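PDB 4Z6M: homoprotocatechuate 2,3-dioxygenase, which catalyses the iron(II)-dependent, oxygen-consuming ring opening of homoprotocatechuate, an extradiol cleavage next to the catechol hydroxyls. Local coordinates for residues A[15-20]-A[56-61]; A[79-84]-A[126-131]; A[176-181]-A[278-283]. The protein carries 1 engineered substitution. One frame throughout, in Å; residues are numbered along the deposited sequence.

Contact 1: A[15-20]-A[56-61]; sequences ILRCAY and FEEFIH
The backbones of Arg17 to Ala19 and Glu58 to Ile60 stand too far apart for main-chain pairing, the nearest CA atoms, those of Ala19 and Ile60, being 8.4 Å apart, and the gap is bridged by side chains. Arg17 does most of this. Its chain runs extended from CG to NE and meets Glu58 tip to tip, end-on: NH2 of Arg17 donates to the syn lone pair of Glu58 OE1 over 2.9 Å in a nearly straight bond, while NH1 of Arg17 gives OE2 of Glu58 a second bond of 3.1 Å. The guanidinium and carboxylate planes lie 26° apart, close to coplanar, and the two bonds together fix the rotation of both groups. Glu58 is bent at chi2 (55°), which brings CD back beside its own loop. There OE2 of Glu58 also accepts from the backbone N of Ile60 at 3.1 Å and, less straight, from the N of Phe59. Three donors thus grip one buried oxygen, which would be expected to favour the ionised carboxylate.

Strand 15-25 lies in the mixed beta-sheet of a glyoxalase/dioxygenase-superfamily domain, and residues 56-61 belong to the loop between strands 50-54 and 64-68 of the same sheet. Next to strand 73-81 the strand carries a classic beta bulge, where Ala19 and Tyr20 together lie opposite Ala78.

Beside the salt bridge, Ile60 spreads its branches. CG2 of Ile60 lies 3.6 Å from NH1 of Arg17 and also rests on one face of the Phe59 ring, toward the rim, whereas its CD1 touches CB of Ala19 at 3.9 Å. The same Arg17 NH1 has a second carboxylate partner, Asp277 of the second subunit, and Asn63 donates to OE1 of Glu58.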
loop_
_atom_site.group_PDB
_atom_site.type_symbol
_atom_site.label_atom_id
_atom_site.label_comp_id
_atom_site.label_asym_id
_atom_site.label_seq_id
_atom_site.Cartn_x
_atom_site.Cartn_y
_atom_site.Cartn_z
ATOM N N ILE A 15 17.654 11.501 -27.918
ATOM C CA ILE A 15 17.521 11.768 -26.494
ATOM C C ILE A 15 16.931 10.532 -25.806
ATOM O O ILE A 15 15.881 10.017 -26.214
ATOM C CB ILE A 15 16.638 12.996 -26.247
ATOM C CG1 ILE A 15 17.288 14.262 -26.842
ATOM C CG2 ILE A 15 16.325 13.162 -24.764
ATOM C CD1 ILE A 15 16.282 15.366 -27.132
ATOM N N LEU A 16 17.584 10.087 -24.734
ATOM C CA LEU A 16 17.077 8.961 -23.944
ATOM C C LEU A 16 15.970 9.353 -22.964
ATOM O O LEU A 16 14.951 8.659 -22.857
ATOM C CB LEU A 16 18.221 8.330 -23.166
ATOM C CG LEU A 16 19.382 7.739 -23.955
ATOM C CD1 LEU A 16 20.541 7.440 -23.009
ATOM C CD2 LEU A 16 18.905 6.488 -24.699
ATOM N N ARG A 17 16.209 10.410 -22.194
ATOM C CA ARG A 17 15.409 10.712 -21.006
ATOM C C ARG A 17 15.895 11.996 -20.396
ATOM O O ARG A 17 17.053 12.392 -20.590
ATOM C CB ARG A 17 15.495 9.613 -19.936
ATOM C CG ARG A 17 16.922 9.276 -19.506
ATOM C CD ARG A 17 16.916 8.539 -18.187
ATOM N NE ARG A 17 18.231 8.059 -17.766
ATOM C CZ ARG A 17 18.636 7.996 -16.498
ATOM N NH1 ARG A 17 19.825 7.488 -16.206
ATOM N NH2 ARG A 17 17.858 8.420 -15.519
ATOM N N CYS A 18 15.042 12.605 -19.588
ATOM C CA CYS A 18 15.525 13.553 -18.598
ATOM C C CYS A 18 16.501 12.871 -17.654
ATOM O O CYS A 18 16.358 11.691 -17.332
ATOM C CB CYS A 18 14.381 14.187 -17.824
ATOM S SG CYS A 18 13.413 13.078 -16.803
ATOM N N ALA A 19 17.522 13.605 -17.246
ATOM C CA ALA A 19 18.587 13.000 -16.425
ATOM C C ALA A 19 18.917 13.744 -15.144
ATOM O O ALA A 19 19.095 13.119 -14.104
ATOM C CB ALA A 19 19.851 12.811 -17.230
ATOM N N TYR A 20 19.060 15.071 -15.205
ATOM C CA TYR A 20 19.260 15.834 -13.970
ATOM C C TYR A 20 18.910 17.281 -14.203
ATOM O O TYR A 20 18.882 17.736 -15.346
ATOM C CB TYR A 20 20.709 15.697 -13.414
ATOM C CG TYR A 20 21.777 16.522 -14.127
ATOM C CD1 TYR A 20 22.496 15.993 -15.185
ATOM C CD2 TYR A 20 22.083 17.811 -13.707
ATOM C CE1 TYR A 20 23.486 16.732 -15.832
ATOM C CE2 TYR A 20 23.063 18.551 -14.353
ATOM C CZ TYR A 20 23.747 18.024 -15.421
ATOM O OH TYR A 20 24.710 18.806 -16.037
ATOM N N PHE A 56 16.933 6.741 -5.490
ATOM C CA PHE A 56 17.227 5.384 -4.987
ATOM C C PHE A 56 17.694 4.444 -6.086
ATOM O O PHE A 56 18.518 3.581 -5.839
ATOM C CB PHE A 56 15.965 4.823 -4.336
ATOM C CG PHE A 56 16.162 3.613 -3.455
ATOM C CD1 PHE A 56 16.974 3.677 -2.324
ATOM C CD2 PHE A 56 15.476 2.430 -3.711
ATOM C CE1 PHE A 56 17.112 2.578 -1.500
ATOM C CE2 PHE A 56 15.600 1.346 -2.858
ATOM C CZ PHE A 56 16.411 1.431 -1.767
ATOM N N GLU A 57 17.107 4.543 -7.284
ATOM C CA GLU A 57 17.386 3.566 -8.340
ATOM C C GLU A 57 18.373 4.047 -9.407
ATOM O O GLU A 57 18.609 3.356 -10.394
ATOM C CB GLU A 57 16.076 3.099 -8.998
ATOM C CG GLU A 57 15.163 2.389 -8.038
ATOM C CD GLU A 57 13.922 1.798 -8.695
ATOM O OE1 GLU A 57 13.599 2.223 -9.829
ATOM O OE2 GLU A 57 13.295 0.933 -8.023
ATOM N N GLU A 58 18.942 5.232 -9.216
ATOM C CA GLU A 58 19.810 5.808 -10.246
ATOM C C GLU A 58 21.208 5.206 -10.236
ATOM O O GLU A 58 21.748 4.902 -9.180
ATOM C CB GLU A 58 19.908 7.315 -10.045
ATOM C CG GLU A 58 20.618 8.028 -11.189
ATOM C CD GLU A 58 19.976 7.707 -12.524
ATOM O OE1 GLU A 58 18.932 8.358 -12.836
ATOM O OE2 GLU A 58 20.481 6.819 -13.259
ATOM N N PHE A 59 21.801 5.050 -11.417
ATOM C CA PHE A 59 23.202 4.616 -11.535
ATOM C C PHE A 59 24.116 5.710 -12.111
ATOM O O PHE A 59 25.329 5.631 -11.953
ATOM C CB PHE A 59 23.363 3.322 -12.359
ATOM C CG PHE A 59 23.182 3.522 -13.828
ATOM C CD1 PHE A 59 21.913 3.540 -14.391
ATOM C CD2 PHE A 59 24.263 3.734 -14.655
ATOM C CE1 PHE A 59 21.752 3.784 -15.738
ATOM C CE2 PHE A 59 24.092 3.947 -16.021
ATOM C CZ PHE A 59 22.833 3.985 -16.545
ATOM N N ILE A 60 23.554 6.710 -12.796
ATOM C CA ILE A 60 24.384 7.845 -13.241
ATOM C C ILE A 60 24.679 8.707 -12.026
ATOM O O ILE A 60 24.111 8.518 -10.946
ATOM C CB ILE A 60 23.747 8.673 -14.391
ATOM C CG1 ILE A 60 22.548 9.519 -13.932
ATOM C CG2 ILE A 60 23.399 7.771 -15.573
ATOM C CD1 ILE A 60 22.157 10.579 -14.953
ATOM N N HIS A 61 25.616 9.643 -12.173
ATOM C CA HIS A 61 26.203 10.249 -10.994
ATOM C C HIS A 61 25.197 11.006 -10.131
ATOM O O HIS A 61 25.281 10.992 -8.913
ATOM C CB HIS A 61 27.325 11.183 -11.417
ATOM C CG HIS A 61 28.070 11.793 -10.281
ATOM N ND1 HIS A 61 27.800 13.057 -9.814
ATOM C CD2 HIS A 61 29.122 11.345 -9.559
ATOM C CE1 HIS A 61 28.648 13.367 -8.850
ATOM N NE2 HIS A 61 29.451 12.337 -8.667
#

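Contact 2: A[79-84]-A[126-131]; sequences FRVRTP and YEFFFE
Arg80 and Phe129 pair in parallel on neighbouring strands, and the arginine side chain can be followed outward over the next strand. Its CA sits above one face of the Phe129 ring in a CH-pi contact, 4.3 Å from the centroid. CB of Arg80 lies 3.8 Å from CZ of Phe129, and CG, anti to the backbone N (chi1 -161°), packs against CE2 of Phe129 at 3.6 Å. CD still touches CE2 before the chain passes on to Phe130. There NE and NH2 of Arg80 both donate to the carbonyl O of Phe130, each at 2.9 Å, a side-on grip in the guanidinium plane; NE lies in the carbonyl plane, on a lone pair, and NH2 is tilted 31° from it. NH2 also stands over one face of the Phe130 ring, toward its rim, and the guanidinium makes an off-centre cation-pi contact. On the opposite face of the Phe130 ring lies CD of Pro84, 4.0 Å from its centroid, so the ring is sandwiched between proline and arginine. NH1 of Arg80 turns to Asp277 and Asp279 of the second subunit.

On the other face of the sheet, Phe79 sends CE2 over the centre of the Tyr126 ring in a T-shaped (edge-to-face) pair with planes at 63°. Val81 CG1 meets Phe128 CD1 at the edge of that ring.

The backbones are joined by Phe79 N to Glu127 O, Val81 N to Phe129 O and a weak bond from Phe129 N to Phe79 O. Thr83 N-caps helix 84-96, which packs on Val81, Tyr126 and Phe128. Strand 73-81, this helix and strands 101-104, 115-119 and 125-129 follow one another as in the beta-alpha-beta-beta-beta module of the glyoxalase/dioxygenase superfamily, and the contact pairs its first and last strands in parallel.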
loop_
_atom_site.group_PDB
_atom_site.type_symbol
_atom_site.label_atom_id
_atom_site.label_comp_id
_atom_site.label_asym_id
_atom_site.label_seq_id
_atom_site.Cartn_x
_atom_site.Cartn_y
_atom_site.Cartn_z
ATOM N N PHE A 79 19.369 16.405 -20.390
ATOM C CA PHE A 79 18.879 15.176 -20.988
ATOM C C PHE A 79 20.066 14.331 -21.407
ATOM O O PHE A 79 21.032 14.844 -21.969
ATOM C CB PHE A 79 18.051 15.497 -22.227
ATOM C CG PHE A 79 16.857 16.355 -21.941
ATOM C CD1 PHE A 79 15.652 15.798 -21.587
ATOM C CD2 PHE A 79 16.940 17.739 -22.007
ATOM C CE1 PHE A 79 14.542 16.581 -21.311
ATOM C CE2 PHE A 79 15.828 18.547 -21.735
ATOM C CZ PHE A 79 14.629 17.961 -21.372
ATOM N N ARG A 80 20.008 13.036 -21.091
ATOM C CA ARG A 80 21.018 12.112 -21.582
ATOM C C ARG A 80 20.682 11.664 -22.995
ATOM O O ARG A 80 19.516 11.414 -23.313
ATOM C CB ARG A 80 21.185 10.928 -20.648
ATOM C CG ARG A 80 22.502 10.206 -20.850
ATOM C CD ARG A 80 22.759 9.084 -19.869
ATOM N NE ARG A 80 24.113 8.613 -20.027
ATOM C CZ ARG A 80 24.554 7.393 -19.758
ATOM N NH1 ARG A 80 23.763 6.455 -19.262
ATOM N NH2 ARG A 80 25.815 7.110 -20.005
ATOM N N VAL A 81 21.705 11.606 -23.834
ATOM C CA VAL A 81 21.591 11.139 -25.207
ATOM C C VAL A 81 22.224 9.759 -25.380
ATOM O O VAL A 81 22.960 9.282 -24.505
ATOM C CB VAL A 81 22.177 12.151 -26.206
ATOM C CG1 VAL A 81 21.432 13.443 -26.119
ATOM C CG2 VAL A 81 23.671 12.375 -26.001
ATOM N N ARG A 82 21.915 9.104 -26.488
ATOM C CA ARG A 82 22.196 7.662 -26.607
ATOM C C ARG A 82 23.677 7.348 -26.769
ATOM O O ARG A 82 24.137 6.334 -26.262
ATOM C CB ARG A 82 21.423 7.050 -27.763
ATOM C CG ARG A 82 21.590 5.532 -27.853
ATOM C CD ARG A 82 20.645 4.890 -28.844
ATOM N NE ARG A 82 19.274 4.962 -28.356
ATOM C CZ ARG A 82 18.758 4.147 -27.431
ATOM N NH1 ARG A 82 19.466 3.141 -26.927
ATOM N NH2 ARG A 82 17.496 4.307 -27.049
ATOM N N THR A 83 24.417 8.209 -27.470
ATOM C CA THR A 83 25.819 7.922 -27.809
ATOM C C THR A 83 26.628 9.207 -27.699
ATOM O O THR A 83 26.071 10.316 -27.765
ATOM C CB THR A 83 25.987 7.399 -29.251
ATOM O OG1 THR A 83 25.655 8.431 -30.177
ATOM C CG2 THR A 83 25.123 6.203 -29.526
ATOM N N PRO A 84 27.963 9.080 -27.611
ATOM C CA PRO A 84 28.777 10.277 -27.632
ATOM C C PRO A 84 28.530 11.160 -28.862
ATOM O O PRO A 84 28.527 12.386 -28.757
ATOM C CB PRO A 84 30.201 9.722 -27.621
ATOM C CG PRO A 84 30.088 8.417 -26.904
ATOM C CD PRO A 84 28.752 7.873 -27.299
ATOM N N TYR A 126 19.159 24.110 -21.755
ATOM C CA TYR A 126 19.196 22.657 -21.916
ATOM C C TYR A 126 20.637 22.166 -21.920
ATOM O O TYR A 126 21.509 22.821 -22.495
ATOM C CB TYR A 126 18.527 22.242 -23.222
ATOM C CG TYR A 126 17.016 22.077 -23.232
ATOM C CD1 TYR A 126 16.194 22.500 -22.187
ATOM C CD2 TYR A 126 16.424 21.419 -24.291
ATOM C CE1 TYR A 126 14.814 22.259 -22.220
ATOM C CE2 TYR A 126 15.054 21.185 -24.334
ATOM C CZ TYR A 126 14.251 21.614 -23.301
ATOM O OH TYR A 126 12.904 21.342 -23.330
ATOM N N GLU A 127 20.880 20.994 -21.310
ATOM C CA GLU A 127 22.143 20.283 -21.492
ATOM C C GLU A 127 21.888 18.926 -22.154
ATOM O O GLU A 127 20.910 18.259 -21.837
ATOM C CB GLU A 127 22.877 20.055 -20.163
ATOM C CG GLU A 127 24.226 19.353 -20.347
ATOM C CD GLU A 127 24.991 19.158 -19.049
ATOM O OE1 GLU A 127 25.662 20.131 -18.583
ATOM O OE2 GLU A 127 24.908 18.039 -18.492
ATOM N N PHE A 128 22.790 18.535 -23.042
ATOM C CA PHE A 128 22.840 17.203 -23.617
ATOM C C PHE A 128 24.205 16.609 -23.330
ATOM O O PHE A 128 25.245 17.249 -23.550
ATOM C CB PHE A 128 22.610 17.273 -25.114
ATOM C CG PHE A 128 21.292 17.884 -25.471
ATOM C CD1 PHE A 128 20.151 17.101 -25.502
ATOM C CD2 PHE A 128 21.173 19.255 -25.662
ATOM C CE1 PHE A 128 18.916 17.660 -25.769
ATOM C CE2 PHE A 128 19.941 19.822 -25.936
ATOM C CZ PHE A 128 18.814 19.022 -25.995
ATOM N N PHE A 129 24.197 15.378 -22.839
ATOM C CA PHE A 129 25.449 14.672 -22.513
ATOM C C PHE A 129 25.212 13.176 -22.697
ATOM O O PHE A 129 24.061 12.719 -22.587
ATOM C CB PHE A 129 25.896 14.966 -21.077
ATOM C CG PHE A 129 25.049 14.274 -20.039
ATOM C CD1 PHE A 129 23.891 14.867 -19.580
ATOM C CD2 PHE A 129 25.366 12.985 -19.603
ATOM C CE1 PHE A 129 23.068 14.201 -18.685
ATOM C CE2 PHE A 129 24.548 12.323 -18.697
ATOM C CZ PHE A 129 23.407 12.931 -18.238
ATOM N N PHE A 130 26.292 12.439 -22.961
ATOM C CA PHE A 130 26.302 10.978 -22.839
ATOM C C PHE A 130 27.153 10.519 -21.641
ATOM O O PHE A 130 26.667 9.777 -20.771
ATOM C CB PHE A 130 26.806 10.300 -24.112
ATOM C CG PHE A 130 27.021 8.836 -23.930
ATOM C CD1 PHE A 130 25.949 7.970 -23.954
ATOM C CD2 PHE A 130 28.283 8.344 -23.621
ATOM C CE1 PHE A 130 26.139 6.625 -23.723
ATOM C CE2 PHE A 130 28.485 7.004 -23.409
ATOM C CZ PHE A 130 27.411 6.144 -23.450
ATOM N N GLU A 131 28.410 10.967 -21.577
ATOM C CA GLU A 131 29.350 10.483 -20.563
ATOM C C GLU A 131 28.940 10.920 -19.160
ATOM O O GLU A 131 28.684 12.086 -18.909
ATOM C CB GLU A 131 30.775 11.006 -20.832
ATOM C CG GLU A 131 31.372 10.638 -22.189
ATOM C CD GLU A 131 32.712 11.301 -22.509
ATOM O OE1 GLU A 131 33.117 12.361 -21.919
ATOM O OE2 GLU A 131 33.368 10.721 -23.408
#

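Contact 3: A[176-181]-A[278-283]; sequences RVTEDI and PDNPTI
Glu179 lies alongside Ile283, both side chains pointing the same way, and its carboxylate end overlaps the isoleucine: OE1 approaches CB at 3.7 Å and OE2 approaches CD1 at 3.8 Å. CG of Glu179 is anti to its carbonyl carbon (chi1 -54°), on the side of Ile283 CB; beyond it the extended chain carries the carboxylate alongside the isoleucine. Its charged end is held by other residues: Tyr273 and the backbone N of Ser251 bond to OE2, and Trp285 to OE1.

The two backbones pair in parallel, Glu179 opposite Ile283. N of Ile283 donates to O of Thr178 over 3.0 Å, and O of Ile283 accepts from N of Asp180, also at 3.0 Å, so Ile283 is held on both sides of Glu179. CA-H...O contacts from Thr282 to O of Thr178 and from Glu179 to O of Ile283 accompany them. The pairing adds strand 283-286 to the margin of the sheet in the second glyoxalase/dioxygenase-superfamily domain, beside strand 176-182, and it begins where the loop from Pro278 turns into strand.

Ahead of Ile283 the loop diverges from strand 176-182, and two waters bridge them. One donates to O of Val177 (2.8 Å) and to O of Asn280; the other donates to O of Thr178 and to O of Pro281. Both accept from ND2 of Asn280, the second at 2.9 Å, so one amide group holds the pair of waters. The oxygen of that amide, OD1, bonds to Arg137 of the second subunit. Methyl CG2 of Thr282 lies 3.5 Å from O of Val177. Asp180, whose OD1 reaches Thr284, also forms a salt bridge with Arg167 through OD2.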
loop_
_atom_site.group_PDB
_atom_site.type_symbol
_atom_site.label_atom_id
_atom_site.label_comp_id
_atom_site.label_asym_id
_atom_site.label_seq_id
_atom_site.Cartn_x
_atom_site.Cartn_y
_atom_site.Cartn_z
ATOM N N ARG A 176 7.541 13.080 -28.196
ATOM C CA ARG A 176 6.226 12.700 -28.700
ATOM C C ARG A 176 5.166 13.141 -27.693
ATOM O O ARG A 176 5.249 12.820 -26.500
ATOM C CB ARG A 176 6.176 11.172 -28.891
ATOM C CG ARG A 176 7.318 10.593 -29.754
ATOM C CD ARG A 176 8.320 9.730 -28.952
ATOM N NE ARG A 176 9.237 8.938 -29.797
ATOM C CZ ARG A 176 10.237 8.162 -29.348
ATOM N NH1 ARG A 176 10.507 8.048 -28.042
ATOM N NH2 ARG A 176 10.991 7.488 -30.219
ATOM N N VAL A 177 4.168 13.879 -28.181
ATOM C CA VAL A 177 3.108 14.359 -27.305
ATOM C C VAL A 177 2.230 13.202 -26.889
ATOM O O VAL A 177 1.875 12.348 -27.700
ATOM C CB VAL A 177 2.285 15.477 -27.973
ATOM C CG1 VAL A 177 1.076 15.863 -27.134
ATOM C CG2 VAL A 177 3.196 16.679 -28.193
ATOM N N THR A 178 1.910 13.183 -25.611
ATOM C CA THR A 178 1.038 12.171 -25.034
ATOM C C THR A 178 -0.296 12.752 -24.697
ATOM O O THR A 178 -1.301 12.193 -25.086
ATOM C CB THR A 178 1.715 11.556 -23.798
ATOM O OG1 THR A 178 2.117 12.606 -22.912
ATOM C CG2 THR A 178 2.902 10.771 -24.229
ATOM N N GLU A 179 -0.328 13.840 -23.941
ATOM C CA GLU A 179 -1.575 14.487 -23.559
ATOM C C GLU A 179 -1.467 15.999 -23.693
ATOM O O GLU A 179 -0.371 16.554 -23.693
ATOM C CB GLU A 179 -1.944 14.126 -22.123
ATOM C CG GLU A 179 -1.985 12.610 -21.888
ATOM C CD GLU A 179 -2.875 12.188 -20.736
ATOM O OE1 GLU A 179 -3.883 12.850 -20.520
ATOM O OE2 GLU A 179 -2.579 11.163 -20.055
ATOM N N ASP A 180 -2.609 16.664 -23.802
ATOM C CA ASP A 180 -2.650 18.124 -23.831
ATOM C C ASP A 180 -3.977 18.636 -23.321
ATOM O O ASP A 180 -4.919 17.851 -23.105
ATOM C CB ASP A 180 -2.265 18.669 -25.207
ATOM C CG ASP A 180 -3.256 18.393 -26.295
ATOM O OD1 ASP A 180 -4.155 17.573 -26.162
ATOM O OD2 ASP A 180 -3.073 18.978 -27.367
ATOM N N ILE A 181 -4.007 19.949 -23.081
ATOM C CA ILE A 181 -5.222 20.611 -22.638
ATOM C C ILE A 181 -5.509 21.752 -23.603
ATOM O O ILE A 181 -4.644 22.596 -23.826
ATOM C CB ILE A 181 -5.073 21.168 -21.198
ATOM C CG1 ILE A 181 -4.907 20.032 -20.192
ATOM C CG2 ILE A 181 -6.259 22.051 -20.814
ATOM C CD1 ILE A 181 -4.597 20.480 -18.777
ATOM N N PRO A 278 4.796 3.704 -30.974
ATOM C CA PRO A 278 4.837 4.971 -31.728
ATOM C C PRO A 278 3.457 5.570 -32.045
ATOM O O PRO A 278 3.347 6.767 -32.326
ATOM C CB PRO A 278 5.583 4.583 -33.004
ATOM C CG PRO A 278 5.304 3.128 -33.147
ATOM C CD PRO A 278 5.386 2.598 -31.735
ATOM N N ASP A 279 2.436 4.715 -32.009
ATOM C CA ASP A 279 1.048 5.117 -32.195
ATOM C C ASP A 279 0.280 5.187 -30.864
ATOM O O ASP A 279 -0.939 5.125 -30.824
ATOM C CB ASP A 279 0.344 4.190 -33.180
ATOM C CG ASP A 279 0.249 2.747 -32.687
ATOM O OD1 ASP A 279 0.925 2.412 -31.678
ATOM O OD2 ASP A 279 -0.488 1.952 -33.318
ATOM N N ASN A 280 1.019 5.320 -29.772
ATOM C CA ASN A 280 0.425 5.584 -28.467
ATOM C C ASN A 280 -0.693 6.599 -28.595
ATOM O O ASN A 280 -0.468 7.688 -29.119
ATOM C CB ASN A 280 1.464 6.137 -27.526
ATOM C CG ASN A 280 0.910 6.355 -26.144
ATOM O OD1 ASN A 280 0.599 5.396 -25.444
ATOM N ND2 ASN A 280 0.772 7.603 -25.753
ATOM N N PRO A 281 -1.898 6.277 -28.087
ATOM C CA PRO A 281 -2.999 7.201 -28.325
ATOM C C PRO A 281 -2.830 8.491 -27.542
ATOM O O PRO A 281 -2.571 8.461 -26.350
ATOM C CB PRO A 281 -4.224 6.427 -27.833
ATOM C CG PRO A 281 -3.846 4.987 -27.891
ATOM C CD PRO A 281 -2.367 4.947 -27.623
ATOM N N THR A 282 -2.968 9.621 -28.219
ATOM C CA THR A 282 -2.902 10.896 -27.549
ATOM C C THR A 282 -4.259 11.195 -26.892
ATOM O O THR A 282 -5.317 10.687 -27.298
ATOM C CB THR A 282 -2.549 12.006 -28.521
ATOM O OG1 THR A 282 -3.566 12.054 -29.522
ATOM C CG2 THR A 282 -1.230 11.725 -29.167
ATOM N N ILE A 283 -4.226 11.984 -25.846
ATOM C CA ILE A 283 -5.438 12.359 -25.125
ATOM C C ILE A 283 -5.488 13.888 -25.006
ATOM O O ILE A 283 -4.546 14.491 -24.521
ATOM C CB ILE A 283 -5.459 11.750 -23.710
ATOM C CG1 ILE A 283 -5.273 10.215 -23.746
ATOM C CG2 ILE A 283 -6.763 12.111 -23.014
ATOM C CD1 ILE A 283 -5.027 9.556 -22.400
HETATM O O HOH W 1 1.357 9.646 -27.819
HETATM O O HOH W 2 -0.985 9.203 -24.060
#

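Contacts 1 and 2 share one sheet of the first superfamily domain, where strands 15-25 and 73-81 are neighbours; their centres are 10 Å apart and they touch, as where Tyr20 OH meets Glu127 OE2. Both are buried, but contact 1 joins a strand to a loop mainly through charge, whereas contact 2 joins two strands through backbone bonds and aromatic packing. Contact 3 is partly buried, at the margin of the second domain's sheet and about 23 Å, centre to centre, from contact 1; backbone pairing and water carry it. All three reach the second subunit, and Asp279 of 278-283 pairs across that interface with Arg80 of contact 2.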